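Local structure of LbaCas13a (C2c2) (Lachnospiraceae bacterium, 5W1H) at residues Lys23-Ser28 and Ile484-Tyr489; Ser900-Lys905 and Ala956-Thr961; Gln930-Ile935 and Ile950-Ile955. The protein binds a mature CRISPR RNA as its guide and, as a Cas13a ribonuclease, targets RNA and cleaves it at adenosines. All coordinates share one frame; numbering follows the deposited sequence.

Interaction 1: Lys23-Ser28 and Ile484-Tyr489. With nucleotides of chain B.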
loop_
_atom_site.group_PDB
_atom_site.type_symbol
_atom_site.label_atom_id
_atom_site.label_comp_id
_atom_site.label_asym_id
_atom_site.label_seq_id
_atom_site.Cartn_x
_atom_site.Cartn_y
_atom_site.Cartn_z
ATOM N N LYS A 23 20.293 4.663 9.876
ATOM C CA LYS A 23 18.875 4.948 10.003
ATOM C C LYS A 23 18.677 6.028 11.052
ATOM O O LYS A 23 19.545 6.270 11.896
ATOM C CB LYS A 23 18.086 3.689 10.385
ATOM C CG LYS A 23 18.207 2.550 9.384
ATOM C CD LYS A 23 17.512 1.297 9.891
ATOM C CE LYS A 23 17.334 0.270 8.781
ATOM N NZ LYS A 23 16.363 0.724 7.743
ATOM N N THR A 24 17.529 6.689 10.993
ATOM C CA THR A 24 17.170 7.678 11.992
ATOM C C THR A 24 16.007 7.166 12.829
ATOM O O THR A 24 15.239 6.298 12.408
ATOM C CB THR A 24 16.797 9.021 11.354
ATOM O OG1 THR A 24 15.536 8.904 10.681
ATOM C CG2 THR A 24 17.859 9.447 10.355
ATOM N N ALA A 25 15.901 7.707 14.036
ATOM C CA ALA A 25 14.768 7.428 14.898
ATOM C C ALA A 25 14.580 8.617 15.819
ATOM O O ALA A 25 15.453 9.480 15.936
ATOM C CB ALA A 25 14.963 6.135 15.700
ATOM N N VAL A 26 13.417 8.664 16.459
ATOM C CA VAL A 26 13.118 9.654 17.483
ATOM C C VAL A 26 12.947 8.908 18.795
ATOM O O VAL A 26 12.131 7.984 18.888
ATOM C CB VAL A 26 11.864 10.470 17.143
ATOM C CG1 VAL A 26 11.528 11.420 18.285
ATOM C CG2 VAL A 26 12.066 11.239 15.842
ATOM N N VAL A 27 13.727 9.290 19.799
ATOM C CA VAL A 27 13.634 8.693 21.124
ATOM C C VAL A 27 13.246 9.783 22.111
ATOM O O VAL A 27 13.557 10.961 21.913
ATOM C CB VAL A 27 14.953 8.006 21.543
ATOM C CG1 VAL A 27 15.301 6.894 20.565
ATOM C CG2 VAL A 27 16.083 9.018 21.626
ATOM N N SER A 28 12.543 9.389 23.171
ATOM C CA SER A 28 12.130 10.319 24.214
ATOM C C SER A 28 12.525 9.754 25.569
ATOM O O SER A 28 12.272 8.578 25.851
ATOM C CB SER A 28 10.620 10.588 24.166
ATOM O OG SER A 28 9.924 9.719 25.039
ATOM N N ILE A 484 6.648 9.813 23.208
ATOM C CA ILE A 484 6.448 8.800 22.178
ATOM C C ILE A 484 7.706 8.711 21.326
ATOM O O ILE A 484 8.260 9.738 20.916
ATOM C CB ILE A 484 5.227 9.151 21.300
ATOM C CG1 ILE A 484 3.958 9.254 22.151
ATOM C CG2 ILE A 484 5.058 8.140 20.175
ATOM C CD1 ILE A 484 2.755 9.761 21.371
ATOM N N SER A 485 8.148 7.489 21.044
ATOM C CA SER A 485 9.286 7.253 20.168
ATOM C C SER A 485 8.802 6.882 18.771
ATOM O O SER A 485 7.631 6.559 18.557
ATOM C CB SER A 485 10.185 6.143 20.724
ATOM O OG SER A 485 9.633 4.863 20.461
ATOM N N SER A 486 9.727 6.927 17.808
ATOM C CA SER A 486 9.372 6.502 16.457
ATOM C C SER A 486 9.096 5.003 16.402
ATOM O O SER A 486 8.184 4.571 15.687
ATOM C CB SER A 486 10.465 6.903 15.460
ATOM O OG SER A 486 11.736 6.404 15.834
ATOM N N PHE A 487 9.849 4.204 17.165
ATOM C CA PHE A 487 9.575 2.773 17.239
ATOM C C PHE A 487 8.154 2.498 17.718
ATOM O O PHE A 487 7.526 1.531 17.271
ATOM C CB PHE A 487 10.580 2.082 18.169
ATOM C CG PHE A 487 12.020 2.343 17.816
ATOM C CD1 PHE A 487 12.627 1.664 16.773
ATOM C CD2 PHE A 487 12.768 3.259 18.542
ATOM C CE1 PHE A 487 13.959 1.899 16.449
ATOM C CE2 PHE A 487 14.098 3.503 18.221
ATOM C CZ PHE A 487 14.692 2.817 17.174
ATOM N N ASP A 488 7.640 3.328 18.636
ATOM C CA ASP A 488 6.252 3.196 19.072
ATOM C C ASP A 488 5.292 3.283 17.895
ATOM O O ASP A 488 4.325 2.516 17.813
ATOM C CB ASP A 488 5.905 4.281 20.091
ATOM C CG ASP A 488 6.590 4.079 21.422
ATOM O OD1 ASP A 488 6.915 2.923 21.759
ATOM O OD2 ASP A 488 6.787 5.084 22.138
ATOM N N TYR A 489 5.530 4.222 16.978
ATOM C CA TYR A 489 4.616 4.384 15.854
ATOM C C TYR A 489 4.830 3.323 14.787
ATOM O O TYR A 489 3.889 2.991 14.059
ATOM C CB TYR A 489 4.747 5.785 15.254
ATOM C CG TYR A 489 3.778 6.780 15.859
ATOM C CD1 TYR A 489 3.318 6.626 17.163
ATOM C CD2 TYR A 489 3.310 7.864 15.123
ATOM C CE1 TYR A 489 2.429 7.529 17.721
ATOM C CE2 TYR A 489 2.422 8.772 15.672
ATOM C CZ TYR A 489 1.983 8.598 16.968
ATOM O OH TYR A 489 1.103 9.495 17.515
ATOM P P A B 24 6.483 4.531 7.880
ATOM O OP1 A B 24 5.100 4.259 7.409
ATOM O OP2 A B 24 7.349 5.485 7.144
ATOM O "O5'" A B 24 6.433 4.998 9.402
ATOM C "C5'" A B 24 5.394 4.574 10.283
ATOM C "C4'" A B 24 5.135 5.607 11.352
ATOM O "O4'" A B 24 6.338 5.758 12.152
ATOM C "C3'" A B 24 4.806 6.999 10.824
ATOM O "O3'" A B 24 3.977 7.686 11.758
ATOM C "C2'" A B 24 6.175 7.665 10.775
ATOM O "O2'" A B 24 6.147 9.075 10.813
ATOM C "C1'" A B 24 6.854 7.072 12.010
ATOM N N9 A B 24 8.305 6.966 11.863
ATOM C C8 A B 24 9.017 5.911 11.343
ATOM N N7 A B 24 10.314 6.111 11.330
ATOM C C5 A B 24 10.461 7.380 11.871
ATOM C C6 A B 24 11.593 8.168 12.131
ATOM N N6 A B 24 12.843 7.779 11.858
ATOM N N1 A B 24 11.394 9.385 12.679
ATOM C C2 A B 24 10.142 9.777 12.950
ATOM N N3 A B 24 8.998 9.125 12.756
ATOM C C4 A B 24 9.232 7.917 12.210
ATOM P P G B 21 18.732 12.238 4.227
ATOM O OP1 G B 21 19.680 11.098 4.314
ATOM O OP2 G B 21 18.080 12.558 2.934
ATOM O "O5'" G B 21 17.581 12.006 5.301
ATOM C "C5'" G B 21 17.900 11.813 6.670
ATOM C "C4'" G B 21 16.659 11.758 7.522
ATOM O "O4'" G B 21 15.925 13.007 7.422
ATOM C "C3'" G B 21 15.636 10.706 7.142
ATOM O "O3'" G B 21 15.987 9.412 7.601
ATOM C "C2'" G B 21 14.358 11.255 7.764
ATOM O "O2'" G B 21 14.349 11.018 9.164
ATOM C "C1'" G B 21 14.538 12.757 7.541
ATOM N N9 G B 21 13.852 13.242 6.325
ATOM C C8 G B 21 14.403 13.521 5.095
ATOM N N7 G B 21 13.525 13.945 4.221
ATOM C C5 G B 21 12.320 13.956 4.916
ATOM C C6 G B 21 11.012 14.324 4.499
ATOM O O6 G B 21 10.638 14.731 3.388
ATOM N N1 G B 21 10.081 14.175 5.526
ATOM C C2 G B 21 10.374 13.733 6.794
ATOM N N2 G B 21 9.347 13.659 7.652
ATOM N N3 G B 21 11.590 13.389 7.192
ATOM C C4 G B 21 12.507 13.524 6.213
ATOM P P C B 22 15.601 8.111 6.744
ATOM O OP1 C B 22 16.248 6.944 7.395
ATOM O OP2 C B 22 15.836 8.399 5.307
ATOM O "O5'" C B 22 14.026 7.964 6.950
ATOM C "C5'" C B 22 13.481 7.712 8.237
ATOM C "C4'" C B 22 11.974 7.807 8.231
ATOM O "O4'" C B 22 11.559 9.174 7.975
ATOM C "C3'" C B 22 11.250 7.005 7.162
ATOM O "O3'" C B 22 11.132 5.630 7.483
ATOM C "C2'" C B 22 9.906 7.719 7.076
ATOM O "O2'" C B 22 9.070 7.333 8.156
ATOM C "C1'" C B 22 10.325 9.177 7.285
ATOM N N1 C B 22 10.478 9.891 5.996
ATOM C C2 C B 22 9.360 10.576 5.507
ATOM O O2 C B 22 8.319 10.570 6.179
ATOM N N3 C B 22 9.443 11.232 4.329
ATOM C C4 C B 22 10.582 11.214 3.636
ATOM N N4 C B 22 10.616 11.876 2.473
ATOM C C5 C B 22 11.737 10.517 4.104
ATOM C C6 C B 22 11.640 9.871 5.274
#

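Interaction 2: Ser900-Lys905 and Ala956-Thr961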
loop_
_atom_site.group_PDB
_atom_site.type_symbol
_atom_site.label_atom_id
_atom_site.label_comp_id
_atom_site.label_asym_id
_atom_site.label_seq_id
_atom_site.Cartn_x
_atom_site.Cartn_y
_atom_site.Cartn_z
ATOM N N SER A 900 -10.433 -21.639 22.227
ATOM C CA SER A 900 -10.172 -20.263 21.814
ATOM C C SER A 900 -11.214 -19.823 20.794
ATOM O O SER A 900 -11.187 -20.268 19.640
ATOM C CB SER A 900 -8.765 -20.115 21.235
ATOM O OG SER A 900 -8.592 -18.829 20.663
ATOM N N SER A 901 -12.121 -18.939 21.217
ATOM C CA SER A 901 -13.037 -18.302 20.278
ATOM C C SER A 901 -12.286 -17.501 19.223
ATOM O O SER A 901 -12.712 -17.443 18.063
ATOM C CB SER A 901 -14.014 -17.391 21.026
ATOM O OG SER A 901 -14.923 -18.140 21.808
ATOM N N GLU A 902 -11.170 -16.874 19.605
ATOM C CA GLU A 902 -10.402 -16.089 18.642
ATOM C C GLU A 902 -9.826 -16.971 17.542
ATOM O O GLU A 902 -9.856 -16.599 16.363
ATOM C CB GLU A 902 -9.290 -15.321 19.356
ATOM C CG GLU A 902 -8.490 -14.395 18.446
ATOM C CD GLU A 902 -9.309 -13.225 17.922
ATOM O OE1 GLU A 902 -10.338 -12.884 18.545
ATOM O OE2 GLU A 902 -8.921 -12.647 16.884
ATOM N N LEU A 903 -9.299 -18.145 17.903
ATOM C CA LEU A 903 -8.785 -19.057 16.884
ATOM C C LEU A 903 -9.893 -19.511 15.941
ATOM O O LEU A 903 -9.670 -19.656 14.733
ATOM C CB LEU A 903 -8.108 -20.260 17.542
ATOM C CG LEU A 903 -6.629 -20.077 17.894
ATOM C CD1 LEU A 903 -6.071 -21.313 18.587
ATOM C CD2 LEU A 903 -5.820 -19.755 16.637
ATOM N N GLN A 904 -11.099 -19.730 16.469
ATOM C CA GLN A 904 -12.218 -20.117 15.616
ATOM C C GLN A 904 -12.589 -19.006 14.639
ATOM O O GLN A 904 -13.005 -19.292 13.508
ATOM C CB GLN A 904 -13.417 -20.516 16.480
ATOM C CG GLN A 904 -13.125 -21.702 17.400
ATOM C CD GLN A 904 -14.285 -22.060 18.315
ATOM O OE1 GLN A 904 -15.380 -21.512 18.197
ATOM N NE2 GLN A 904 -14.045 -22.989 19.234
ATOM N N LYS A 905 -12.435 -17.743 15.045
ATOM C CA LYS A 905 -12.665 -16.632 14.127
ATOM C C LYS A 905 -11.698 -16.681 12.950
ATOM O O LYS A 905 -12.106 -16.547 11.790
ATOM C CB LYS A 905 -12.521 -15.295 14.853
ATOM C CG LYS A 905 -13.541 -15.003 15.938
ATOM C CD LYS A 905 -13.367 -13.557 16.391
ATOM C CE LYS A 905 -13.636 -13.380 17.867
ATOM N NZ LYS A 905 -13.349 -11.984 18.298
ATOM N N ALA A 956 -3.923 -10.514 19.464
ATOM C CA ALA A 956 -5.212 -10.575 20.152
ATOM C C ALA A 956 -5.247 -11.728 21.154
ATOM O O ALA A 956 -6.217 -12.485 21.236
ATOM C CB ALA A 956 -6.363 -10.681 19.150
ATOM N N GLY A 957 -4.158 -11.878 21.907
ATOM C CA GLY A 957 -4.057 -12.889 22.942
ATOM C C GLY A 957 -3.887 -14.318 22.468
ATOM O O GLY A 957 -4.042 -15.239 23.279
ATOM N N VAL A 958 -3.562 -14.542 21.196
ATOM C CA VAL A 958 -3.454 -15.883 20.631
ATOM C C VAL A 958 -2.119 -16.005 19.905
ATOM O O VAL A 958 -1.658 -15.046 19.278
ATOM C CB VAL A 958 -4.639 -16.181 19.684
ATOM C CG1 VAL A 958 -4.331 -17.344 18.771
ATOM C CG2 VAL A 958 -5.901 -16.466 20.489
ATOM N N ASP A 959 -1.492 -17.181 20.003
ATOM C CA ASP A 959 -0.189 -17.397 19.381
ATOM C C ASP A 959 -0.269 -17.230 17.869
ATOM O O ASP A 959 -1.111 -17.843 17.208
ATOM C CB ASP A 959 0.337 -18.798 19.710
ATOM C CG ASP A 959 0.779 -18.937 21.152
ATOM O OD1 ASP A 959 0.578 -17.985 21.934
ATOM O OD2 ASP A 959 1.325 -20.005 21.502
ATOM N N ILE A 960 0.631 -16.405 17.322
ATOM C CA ILE A 960 0.704 -16.224 15.874
ATOM C C ILE A 960 0.996 -17.545 15.175
ATOM O O ILE A 960 0.507 -17.793 14.066
ATOM C CB ILE A 960 1.752 -15.145 15.535
ATOM C CG1 ILE A 960 1.247 -13.763 15.965
ATOM C CG2 ILE A 960 2.099 -15.156 14.046
ATOM C CD1 ILE A 960 2.187 -12.622 15.614
ATOM N N THR A 961 1.781 -18.422 15.812
ATOM C CA THR A 961 2.062 -19.727 15.219
ATOM C C THR A 961 0.784 -20.543 15.042
ATOM O O THR A 961 0.629 -21.257 14.046
ATOM C CB THR A 961 3.080 -20.486 16.076
ATOM O OG1 THR A 961 4.310 -19.751 16.122
ATOM C CG2 THR A 961 3.351 -21.870 15.500
#

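Interaction 3: Gln930-Ile935 and Ile950-Ile955. With nucleotides of chain B.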
loop_
_atom_site.group_PDB
_atom_site.type_symbol
_atom_site.label_atom_id
_atom_site.label_comp_id
_atom_site.label_asym_id
_atom_site.label_seq_id
_atom_site.Cartn_x
_atom_site.Cartn_y
_atom_site.Cartn_z
ATOM N N GLN A 930 7.133 -10.263 10.926
ATOM C CA GLN A 930 8.491 -9.827 10.618
ATOM C C GLN A 930 8.680 -8.349 10.929
ATOM O O GLN A 930 9.746 -7.942 11.408
ATOM C CB GLN A 930 8.809 -10.115 9.153
ATOM C CG GLN A 930 10.294 -10.131 8.820
ATOM C CD GLN A 930 10.879 -8.748 8.641
ATOM O OE1 GLN A 930 10.194 -7.824 8.202
ATOM N NE2 GLN A 930 12.158 -8.595 8.983
ATOM N N TYR A 931 7.663 -7.529 10.649
ATOM C CA TYR A 931 7.739 -6.105 10.965
ATOM C C TYR A 931 7.941 -5.891 12.462
ATOM O O TYR A 931 8.852 -5.167 12.882
ATOM C CB TYR A 931 6.465 -5.411 10.474
ATOM C CG TYR A 931 6.483 -3.891 10.408
ATOM C CD1 TYR A 931 7.627 -3.150 10.695
ATOM C CD2 TYR A 931 5.333 -3.201 10.053
ATOM C CE1 TYR A 931 7.612 -1.756 10.631
ATOM C CE2 TYR A 931 5.308 -1.824 9.985
ATOM C CZ TYR A 931 6.441 -1.105 10.275
ATOM O OH TYR A 931 6.386 0.268 10.198
ATOM N N VAL A 932 7.107 -6.533 13.284
ATOM C CA VAL A 932 7.215 -6.369 14.732
ATOM C C VAL A 932 8.579 -6.846 15.224
ATOM O O VAL A 932 9.213 -6.198 16.064
ATOM C CB VAL A 932 6.061 -7.103 15.441
ATOM C CG1 VAL A 932 6.278 -7.123 16.946
ATOM C CG2 VAL A 932 4.727 -6.432 15.113
ATOM N N TRP A 933 9.055 -7.979 14.703
ATOM C CA TRP A 933 10.373 -8.478 15.094
ATOM C C TRP A 933 11.469 -7.482 14.734
ATOM O O TRP A 933 12.399 -7.257 15.518
ATOM C CB TRP A 933 10.630 -9.834 14.430
ATOM C CG TRP A 933 12.055 -10.318 14.508
ATOM C CD1 TRP A 933 12.604 -11.108 15.481
ATOM C CD2 TRP A 933 13.101 -10.065 13.561
ATOM N NE1 TRP A 933 13.930 -11.351 15.203
ATOM C CE2 TRP A 933 14.259 -10.721 14.031
ATOM C CE3 TRP A 933 13.173 -9.341 12.366
ATOM C CZ2 TRP A 933 15.473 -10.675 13.346
ATOM C CZ3 TRP A 933 14.379 -9.295 11.688
ATOM C CH2 TRP A 933 15.514 -9.960 12.180
ATOM N N ASP A 934 11.363 -6.860 13.557
ATOM C CA ASP A 934 12.373 -5.902 13.120
ATOM C C ASP A 934 12.342 -4.621 13.945
ATOM O O ASP A 934 13.391 -4.006 14.171
ATOM C CB ASP A 934 12.176 -5.581 11.636
ATOM C CG ASP A 934 13.321 -4.772 11.053
ATOM O OD1 ASP A 934 14.434 -5.324 10.912
ATOM O OD2 ASP A 934 13.105 -3.588 10.723
ATOM N N ILE A 935 11.157 -4.198 14.392
ATOM C CA ILE A 935 11.061 -2.998 15.219
ATOM C C ILE A 935 11.749 -3.218 16.557
ATOM O O ILE A 935 12.560 -2.395 17.000
ATOM C CB ILE A 935 9.592 -2.587 15.416
ATOM C CG1 ILE A 935 8.949 -2.210 14.081
ATOM C CG2 ILE A 935 9.502 -1.436 16.411
ATOM C CD1 ILE A 935 7.433 -2.322 14.099
ATOM N N ILE A 950 2.509 -4.527 21.849
ATOM C CA ILE A 950 2.451 -5.269 20.598
ATOM C C ILE A 950 3.447 -6.417 20.718
ATOM O O ILE A 950 4.663 -6.201 20.677
ATOM C CB ILE A 950 2.770 -4.373 19.393
ATOM C CG1 ILE A 950 2.001 -3.052 19.480
ATOM C CG2 ILE A 950 2.454 -5.090 18.089
ATOM C CD1 ILE A 950 0.504 -3.210 19.500
ATOM N N ALA A 951 2.942 -7.636 20.878
ATOM C CA ALA A 951 3.805 -8.787 21.097
ATOM C C ALA A 951 4.371 -9.307 19.780
ATOM O O ALA A 951 3.759 -9.170 18.716
ATOM C CB ALA A 951 3.039 -9.904 21.806
ATOM N N GLU A 952 5.561 -9.909 19.860
ATOM C CA GLU A 952 6.167 -10.518 18.681
ATOM C C GLU A 952 5.529 -11.859 18.343
ATOM O O GLU A 952 5.503 -12.251 17.172
ATOM C CB GLU A 952 7.675 -10.706 18.891
ATOM C CG GLU A 952 8.393 -9.494 19.459
ATOM C CD GLU A 952 9.896 -9.695 19.587
ATOM O OE1 GLU A 952 10.503 -10.297 18.675
ATOM O OE2 GLU A 952 10.472 -9.244 20.603
ATOM N N ASP A 953 5.000 -12.563 19.345
ATOM C CA ASP A 953 4.556 -13.938 19.184
ATOM C C ASP A 953 3.051 -14.125 19.308
ATOM O O ASP A 953 2.568 -15.248 19.125
ATOM C CB ASP A 953 5.260 -14.835 20.216
ATOM C CG ASP A 953 5.079 -14.338 21.642
ATOM O OD1 ASP A 953 4.553 -13.218 21.827
ATOM O OD2 ASP A 953 5.460 -15.069 22.578
ATOM N N LYS A 954 2.299 -13.074 19.617
ATOM C CA LYS A 954 0.870 -13.215 19.849
ATOM C C LYS A 954 0.121 -12.080 19.171
ATOM O O LYS A 954 0.646 -10.977 18.999
ATOM C CB LYS A 954 0.533 -13.233 21.346
ATOM C CG LYS A 954 0.763 -14.572 22.038
ATOM C CD LYS A 954 0.543 -14.443 23.536
ATOM C CE LYS A 954 0.157 -15.771 24.171
ATOM N NZ LYS A 954 1.172 -16.833 23.932
ATOM N N ILE A 955 -1.118 -12.368 18.788
ATOM C CA ILE A 955 -2.016 -11.370 18.222
ATOM C C ILE A 955 -3.379 -11.575 18.870
ATOM O O ILE A 955 -3.909 -12.692 18.867
ATOM C CB ILE A 955 -2.098 -11.463 16.686
ATOM C CG1 ILE A 955 -3.132 -10.484 16.131
ATOM C CG2 ILE A 955 -2.351 -12.896 16.224
ATOM C CD1 ILE A 955 -2.652 -9.051 16.121
ATOM P P A B 23 12.142 4.557 6.845
ATOM O OP1 A B 23 13.140 4.215 7.898
ATOM O OP2 A B 23 12.593 5.040 5.520
ATOM O "O5'" A B 23 11.247 3.261 6.624
ATOM C "C5'" A B 23 10.156 3.263 5.713
ATOM C "C4'" A B 23 8.929 2.625 6.318
ATOM O "O4'" A B 23 9.068 1.176 6.316
ATOM C "C3'" A B 23 8.628 3.023 7.768
ATOM O "O3'" A B 23 7.218 3.109 7.941
ATOM C "C2'" A B 23 9.137 1.822 8.558
ATOM O "O2'" A B 23 8.540 1.653 9.826
ATOM C "C1'" A B 23 8.784 0.684 7.611
ATOM N N9 A B 23 9.522 -0.558 7.853
ATOM C C8 A B 23 10.795 -0.718 8.339
ATOM N N7 A B 23 11.151 -1.976 8.467
ATOM C C5 A B 23 10.032 -2.684 8.050
ATOM C C6 A B 23 9.760 -4.059 7.949
ATOM N N6 A B 23 10.643 -5.006 8.270
ATOM N N1 A B 23 8.540 -4.433 7.501
ATOM C C2 A B 23 7.658 -3.480 7.171
ATOM N N3 A B 23 7.795 -2.159 7.226
ATOM C C4 A B 23 9.018 -1.823 7.679
#

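Interaction 1: Lys23-Ser28 and Ile484-Tyr489
Ser485, which forms a capping box with Asp488 at the start of helix 486-517, and the following Ser486 dock on Val26 at the edge of strand 22-28, beside the binding site of nucleotide A24 of chain B, part of the guide RNA. Ser486 grips both polar backbone atoms of Val26. Its N donates to Val26 O over 2.8 Å, in the carbonyl plane and on a lone pair. Its OG, lying between its own backbone N and carbonyl carbon (chi1 55°), accepts a nearly straight bond of 2.9 Å from Val26 N. One serine thus meets the strand much as a neighbouring strand would. Behind it the box closes: Asp488 N gives to Ser485 OG at 3.1 Å, while Ser485 N reaches Asp488 OD2 from above the carboxylate plane. Both bonds tie down the first turn that carries Ser486. Apolar contacts flank this polar centre. Ala25 CB lies obliquely to the Phe487 ring, 3.6 Å from CZ, and Val27 CG1 meets the ring at its edge. The base of A24 of chain B packs against both segments, with its C5 3.6 Å from Ser486 CB and its N1 3.7 Å from Val26 CG2. Thr24 OG1 receives a weak bond from N6 of that base and shares a 2.9 Å hydrogen bond with O2' of G21 of chain B, so one hydroxyl joins two nucleotides. Alternate residues of the strand divide the work: Ala25 and Val27 pair through their backbones with Ile36 and Glu34 of strand 33-39, and Val26 turns to the helix start. Phe487 packs on helix 915-941, touching Ile935, Arg938 and Ala939, and Tyr489 leans on helix 429-458, where Lys453 makes a cation-pi contact with its ring.

Interaction 2: Ser900-Lys905 and Ala956-Thr961
Ser900, the N-cap of helix 901-911, touches Val958 in a small beta hairpin whose strands 954-955 and 958-959 are joined by a tight type I' turn at Ala956 and Gly957. Its OG lies 3.6 Å from Val958 CG2. The same oxygen accepts the capping bond from Leu903 N at 2.9 Å, so the hydroxyl both closes the first helical turn and meets the valine methyl. Glu902 comes next and spreads along the hairpin. Its CB lies beside Val958 CG2; with CG anti to the backbone N (chi1 -176°) CG does too, and the bend at chi2 swings the carboxylate over to the turn. There OE2 rests 3.9 Å from Ala956 CB, a plain van der Waals contact. OE1 faces the other way along the helix and forms a salt bridge of 3.2 Å with Lys905 NZ, which meets it on the syn side. The lysine has a second carboxylate partner in Asp605, and its charge probably eases the closeness of the two acids. With an alanine here, Lys905 would probably lose this carboxylate mate and a gap would open at Ala956 CB, though the remaining CB would still meet Val958. Leu903 completes the contact on the other branch of the valine, its side chain running at a slant to that of Val958. Beyond it, Asp962 and Val963 of helix 960-974 also touch the leucine. The two methyls of Val958 are therefore divided, CG2 to Ser900 and Glu902, and CG1 to Leu903, whose CD2 lies 3.5 Å away.

Interaction 3: Gln930-Ile935 and Ile950-Ile955
Val932, on helix 915-941, points its CB at the loop 950-953, and its two methyls do the touching. CG1, anti to the backbone N (chi1 171°), rests against the backbone of the loop: Ala951 O lies 3.7 Å away and Glu952 CA 3.8 Å. CG2 reaches Ile950 CG2 at 4.0 Å, the two side chains crossing at about a right angle. One residue on, Trp933 CD1 lies 3.9 Å from Glu952 OE1, with the indole and carboxylate planes 59° apart. The preceding residues of the same turn hold the guide. Tyr931 lays one ring face against the base of A23 of chain B, N3 sitting over the ring centre, and its OH donates to O2' of that nucleotide over 2.6 Å. Gln930 OE1 accepts from N6 of the same base at 2.9 Å in a nearly straight bond. The chemistry is thus divided within a single helical turn: the valine methyls meet the loop by van der Waals contact alone, whereas a ring face laid on the base, a bond to the 2'-hydroxyl and a bond from the exocyclic amine grip the nucleotide, a combination suited to recognising RNA and consistent with a preference for adenine there.

Along the chain, interaction 1 closes first, and interaction 3 is then nested inside the loop that interaction 2 closes. Interactions 2 and 3 have centres 15 Å apart and share the hairpin of strands 954-955 and 958-959; Ile960 N probably bonds to Asp953 O, and Ile960 packs on Ile955. Helix 915-941 carries interaction 3 and also reaches interaction 1, about 16 Å away between centres, where Ile935 CG2 meets Phe487 O. Interactions 1 and 2 do not touch, their nearest atoms being about 15 Å apart. Nucleotides A23 and A24 of chain B, consecutive in the guide, are thus held by interactions 3 and 1, while the nearest atom of interaction 2 is about 13 Å from the RNA.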